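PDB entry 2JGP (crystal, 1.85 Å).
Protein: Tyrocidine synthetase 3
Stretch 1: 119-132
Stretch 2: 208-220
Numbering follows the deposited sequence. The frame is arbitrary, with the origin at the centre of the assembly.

Stretch 1 (119-132) YNMPSTMLIEGKLE
Stretch 2, residues 208-220: KIGEDRYVLFTDM

The most unusual feature of this contact is how its N-terminal entry is pinned: one carboxylate, Asp-219, catches the loop before the strand pairing begins. Its chi1 is t (-163°) and chi2 is -4°, which brings OD2 to 2.8 Å from Asn-120 ND2 and OD1 to 3.0 Å from Met-121 N, both hydrogen bonds. Met-121 N also donates to Met-220 O at 3.0 Å, so this amide is shared between a side chain and a main-chain carbonyl. Pro-122 follows; having no amide hydrogen, it gives its nitrogen nothing to offer Asp-219 OD1, and its CA instead makes a CA-H...O contact with Thr-218 O at 3.3 Å.

From there strand 123-129 runs antiparallel to strand 213-220, with 160° between their directions and an axial approach of 4.6 Å. The register pairs Ser-123 with Thr-218, Met-125 with Leu-216 and Ile-127 with Tyr-214 as hydrogen-bonded pairs, CA atoms 5.0 to 5.4 Å apart; Thr-124 with Phe-217, Leu-126 with Val-215 and Glu-128 with Arg-213 are the non-hydrogen-bonded pairs, at 4.7 Å. Extended phi/psi values, such as -134/129 at Met-125 and -136/151 at Tyr-214, set the ladder. Ser-123 N reaches Thr-218 O at 2.9 Å and Thr-218 N reaches Ser-123 O at 3.0 Å; Met-125 N to Leu-216 O is 3.1 Å and Leu-216 N to Met-125 O 2.9 Å; Ile-127 N to Tyr-214 O and Tyr-214 N to Ile-127 O are both 2.8 Å. Gly-129 N closes the series on Asp-212 O at 2.8 Å.

One face carries Ser-123, Met-125, Ile-127, Tyr-214, Leu-216 and Thr-218. Met-125 (t, t, p) lays CE 3.7 Å from Leu-216 CD2 (Leu-216 t, p), while Ile-127 (m, t) sets CD1 4.1 Å from Leu-216 CB. At the polar end, water 2 hydrogen-bonds to Ser-123 OG (3.0 Å), Thr-218 OG1 (3.1 Å) and Leu-216 O (2.8 Å), donating to the last, and so ties the two hydroxyl side chains to the backbone.

On the other face, Thr-124 (p) places CG2 4.0 Å from Phe-217 CD1, at the ring edge. Leu-126 (t, p) packs CD1 4.0 Å from Ile-209 CD1. Next along, Arg-213 (chi1 m, chi2 -126°, between wells, chi3 m, chi4 150°) and Glu-128 (m, t, chi3 -60°) form a salt bridge, NH1 to OE2 at 3.3 Å, whose hydrogen bond is weak; long, flexible charged chains suit this partly exposed end.

Tyr-214, chi1 m and chi2 87°, is buried and loses 103 Å² to the other stretch, the largest area of any residue here. Leu-131 CD1 sits over one ring face, 3.9 Å from the centroid of Tyr-214, a CH-pi contact, and Tyr-214 OH donates a weak hydrogen bond to Lys-130 O at 3.3 Å. Gly-129 ends the strand at phi/psi 153/-167, angles at which a CB would jam against the carbonyl O of Glu-128, which by itself calls for glycine. Altogether 1067 Å² is buried.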

# COMPACT_ATOMS: atom_id res chain seq x y z
N TYR A 119 14.24 6.37 -7.57
CA TYR A 119 13.99 5.70 -6.28
C TYR A 119 14.34 6.56 -5.07
O TYR A 119 14.39 6.07 -3.94
CB TYR A 119 14.76 4.37 -6.20
CG TYR A 119 14.23 3.30 -7.13
CD1 TYR A 119 15.07 2.62 -8.00
CD2 TYR A 119 12.88 2.95 -7.12
CE1 TYR A 119 14.58 1.63 -8.85
CE2 TYR A 119 12.38 1.97 -7.96
CZ TYR A 119 13.23 1.31 -8.82
OH TYR A 119 12.73 0.34 -9.65
N ASN A 120 14.58 7.85 -5.29
CA ASN A 120 14.73 8.78 -4.18
C ASN A 120 13.38 9.08 -3.54
O ASN A 120 12.34 8.99 -4.18
CB ASN A 120 15.39 10.08 -4.65
CG ASN A 120 16.84 9.88 -5.01
OD1 ASN A 120 17.17 9.04 -5.86
ND2 ASN A 120 17.73 10.63 -4.37
N MET A 121 13.43 9.43 -2.25
CA MET A 121 12.25 9.80 -1.49
C MET A 121 12.53 11.11 -0.76
O MET A 121 12.68 11.11 0.47
CB MET A 121 11.94 8.71 -0.47
CG MET A 121 11.60 7.37 -1.08
SD MET A 121 11.32 6.11 0.18
CE MET A 121 9.81 6.70 0.93
N PRO A 122 12.64 12.22 -1.50
CA PRO A 122 12.93 13.50 -0.86
C PRO A 122 11.72 14.14 -0.18
O PRO A 122 10.60 13.99 -0.65
CB PRO A 122 13.39 14.37 -2.03
CG PRO A 122 12.68 13.81 -3.20
CD PRO A 122 12.54 12.34 -2.96
N SER A 123 11.97 14.84 0.92
CA SER A 123 10.96 15.66 1.58
C SER A 123 11.60 16.95 2.10
O SER A 123 12.81 17.00 2.35
CB SER A 123 10.32 14.90 2.74
OG SER A 123 11.25 14.67 3.78
N THR A 124 10.78 17.98 2.22
CA THR A 124 11.21 19.25 2.79
C THR A 124 10.18 19.68 3.83
O THR A 124 8.98 19.48 3.64
CB THR A 124 11.35 20.35 1.72
OG1 THR A 124 10.12 20.47 0.99
CG2 THR A 124 12.47 20.01 0.75
N MET A 125 10.67 20.26 4.92
CA MET A 125 9.81 20.71 6.01
C MET A 125 10.26 22.09 6.43
O MET A 125 11.45 22.30 6.67
CB MET A 125 9.93 19.74 7.19
CG MET A 125 9.04 20.07 8.37
SD MET A 125 8.84 18.64 9.45
CE MET A 125 10.55 18.28 9.85
N LEU A 126 9.32 23.03 6.50
CA LEU A 126 9.59 24.36 7.04
C LEU A 126 9.47 24.31 8.56
O LEU A 126 8.42 23.95 9.10
CB LEU A 126 8.60 25.39 6.47
CG LEU A 126 8.74 26.82 7.02
CD1 LEU A 126 10.12 27.40 6.68
CD2 LEU A 126 7.64 27.72 6.49
N ILE A 127 10.55 24.67 9.24
CA ILE A 127 10.58 24.72 10.70
C ILE A 127 10.72 26.17 11.15
O ILE A 127 11.72 26.82 10.86
CB ILE A 127 11.76 23.90 11.27
CG1 ILE A 127 11.67 22.44 10.81
CG2 ILE A 127 11.76 23.98 12.80
CD1 ILE A 127 12.80 21.57 11.33
N GLU A 128 9.70 26.66 11.85
CA GLU A 128 9.68 28.02 12.36
C GLU A 128 9.72 28.00 13.88
O GLU A 128 8.77 27.56 14.53
CB GLU A 128 8.44 28.76 11.86
CG GLU A 128 8.54 29.18 10.40
CD GLU A 128 7.19 29.40 9.75
OE1 GLU A 128 6.37 28.45 9.70
OE2 GLU A 128 6.95 30.53 9.26
N GLY A 129 10.84 28.47 14.44
CA GLY A 129 11.08 28.42 15.88
C GLY A 129 12.56 28.39 16.18
O GLY A 129 13.38 28.61 15.29
N LYS A 130 12.91 28.09 17.42
CA LYS A 130 14.30 28.20 17.88
C LYS A 130 15.23 27.22 17.16
O LYS A 130 16.15 27.66 16.46
CB LYS A 130 14.38 28.00 19.40
CG LYS A 130 13.54 28.98 20.23
CD LYS A 130 13.88 30.45 19.96
CE LYS A 130 15.28 30.82 20.43
NZ LYS A 130 15.52 32.28 20.37
N LEU A 131 14.97 25.92 17.33
CA LEU A 131 15.69 24.83 16.65
C LEU A 131 17.21 24.80 16.91
O LEU A 131 17.92 25.75 16.60
CB LEU A 131 15.41 24.84 15.13
CG LEU A 131 15.02 23.51 14.47
CD1 LEU A 131 15.42 23.50 13.00
CD2 LEU A 131 15.61 22.30 15.18
N GLU A 132 17.69 23.69 17.46
CA GLU A 132 19.12 23.48 17.70
C GLU A 132 19.67 22.49 16.68
O GLU A 132 19.22 21.34 16.63
CB GLU A 132 19.36 22.94 19.10
CG GLU A 132 18.91 23.87 20.22
CD GLU A 132 19.24 23.32 21.59
OE1 GLU A 132 18.43 23.53 22.52
OE2 GLU A 132 20.29 22.67 21.74
N LYS A 208 19.26 27.06 7.14
CA LYS A 208 18.77 28.24 7.84
C LYS A 208 18.45 29.31 6.80
O LYS A 208 19.35 29.81 6.11
CB LYS A 208 19.83 28.75 8.82
CG LYS A 208 19.41 29.99 9.62
CD LYS A 208 20.28 30.16 10.86
CE LYS A 208 19.73 31.22 11.81
NZ LYS A 208 20.46 32.51 11.73
N ILE A 209 17.17 29.65 6.69
CA ILE A 209 16.70 30.65 5.72
C ILE A 209 16.36 31.99 6.38
O ILE A 209 16.10 32.98 5.70
CB ILE A 209 15.49 30.13 4.89
CG1 ILE A 209 14.25 29.92 5.77
CG2 ILE A 209 15.86 28.85 4.18
CD1 ILE A 209 13.01 29.52 4.99
N GLY A 210 16.38 32.00 7.71
CA GLY A 210 16.15 33.22 8.46
C GLY A 210 16.30 33.03 9.95
O GLY A 210 16.33 31.90 10.45
N GLU A 211 16.46 34.16 10.64
CA GLU A 211 16.36 34.28 12.10
C GLU A 211 15.96 32.99 12.83
O GLU A 211 16.82 32.30 13.38
CB GLU A 211 15.42 35.45 12.47
CG GLU A 211 15.45 36.66 11.50
CD GLU A 211 14.92 36.34 10.10
OE1 GLU A 211 14.07 35.42 9.96
OE2 GLU A 211 15.36 36.99 9.13
N ASP A 212 14.67 32.66 12.84
CA ASP A 212 14.18 31.42 13.46
C ASP A 212 13.43 30.60 12.42
O ASP A 212 12.35 30.08 12.68
CB ASP A 212 13.27 31.74 14.67
CG ASP A 212 14.05 32.01 15.96
OD1 ASP A 212 15.12 31.40 16.17
OD2 ASP A 212 13.57 32.82 16.77
N ARG A 213 14.02 30.48 11.23
CA ARG A 213 13.37 29.82 10.11
C ARG A 213 14.37 28.87 9.45
O ARG A 213 15.47 29.29 9.08
CB ARG A 213 12.87 30.83 9.07
CG ARG A 213 11.94 31.92 9.62
CD ARG A 213 10.63 31.95 8.85
NE ARG A 213 10.84 32.23 7.43
CZ ARG A 213 10.06 31.78 6.44
NH1 ARG A 213 9.00 31.01 6.67
NH2 ARG A 213 10.36 32.10 5.19
N TYR A 214 13.97 27.61 9.31
CA TYR A 214 14.82 26.58 8.73
C TYR A 214 14.02 25.71 7.75
O TYR A 214 12.81 25.55 7.90
CB TYR A 214 15.37 25.67 9.84
CG TYR A 214 16.14 26.38 10.93
CD1 TYR A 214 15.49 26.90 12.04
CD2 TYR A 214 17.52 26.51 10.87
CE1 TYR A 214 16.19 27.55 13.06
CE2 TYR A 214 18.23 27.14 11.87
CZ TYR A 214 17.56 27.66 12.96
OH TYR A 214 18.27 28.29 13.96
N VAL A 215 14.72 25.17 6.76
CA VAL A 215 14.15 24.11 5.92
C VAL A 215 14.95 22.84 6.14
O VAL A 215 16.17 22.83 5.96
CB VAL A 215 14.18 24.48 4.42
CG1 VAL A 215 13.68 23.30 3.57
CG2 VAL A 215 13.33 25.71 4.18
N LEU A 216 14.27 21.78 6.56
CA LEU A 216 14.90 20.47 6.74
C LEU A 216 14.69 19.64 5.49
O LEU A 216 13.56 19.27 5.17
CB LEU A 216 14.31 19.75 7.95
CG LEU A 216 14.97 18.43 8.36
CD1 LEU A 216 16.42 18.67 8.81
CD2 LEU A 216 14.17 17.75 9.46
N PHE A 217 15.78 19.35 4.79
CA PHE A 217 15.73 18.48 3.62
C PHE A 217 16.19 17.09 4.01
O PHE A 217 17.28 16.92 4.55
CB PHE A 217 16.62 19.04 2.51
CG PHE A 217 16.81 18.08 1.37
CD1 PHE A 217 15.91 18.05 0.32
CD2 PHE A 217 17.90 17.20 1.35
CE1 PHE A 217 16.08 17.14 -0.74
CE2 PHE A 217 18.07 16.31 0.30
CZ PHE A 217 17.16 16.28 -0.74
N THR A 218 15.37 16.09 3.71
CA THR A 218 15.70 14.69 3.99
C THR A 218 15.48 13.87 2.72
O THR A 218 14.52 14.09 1.99
CB THR A 218 14.84 14.13 5.14
OG1 THR A 218 15.00 14.95 6.31
CG2 THR A 218 15.23 12.69 5.46
N ASP A 219 16.39 12.94 2.46
CA ASP A 219 16.25 12.04 1.32
C ASP A 219 16.75 10.66 1.72
O ASP A 219 17.63 10.54 2.57
CB ASP A 219 17.04 12.56 0.11
CG ASP A 219 16.61 11.92 -1.21
OD1 ASP A 219 15.75 11.01 -1.21
OD2 ASP A 219 17.13 12.36 -2.25
N MET A 220 16.15 9.64 1.14
CA MET A 220 16.54 8.27 1.41
C MET A 220 16.17 7.43 0.21
O MET A 220 15.37 7.86 -0.63
CB MET A 220 15.89 7.73 2.69
CG MET A 220 14.37 7.56 2.63
SD MET A 220 13.60 7.37 4.27
CE MET A 220 13.47 9.08 4.78
O HOH W 1 12.30 12.04 3.08
O HOH W 2 12.54 16.69 5.66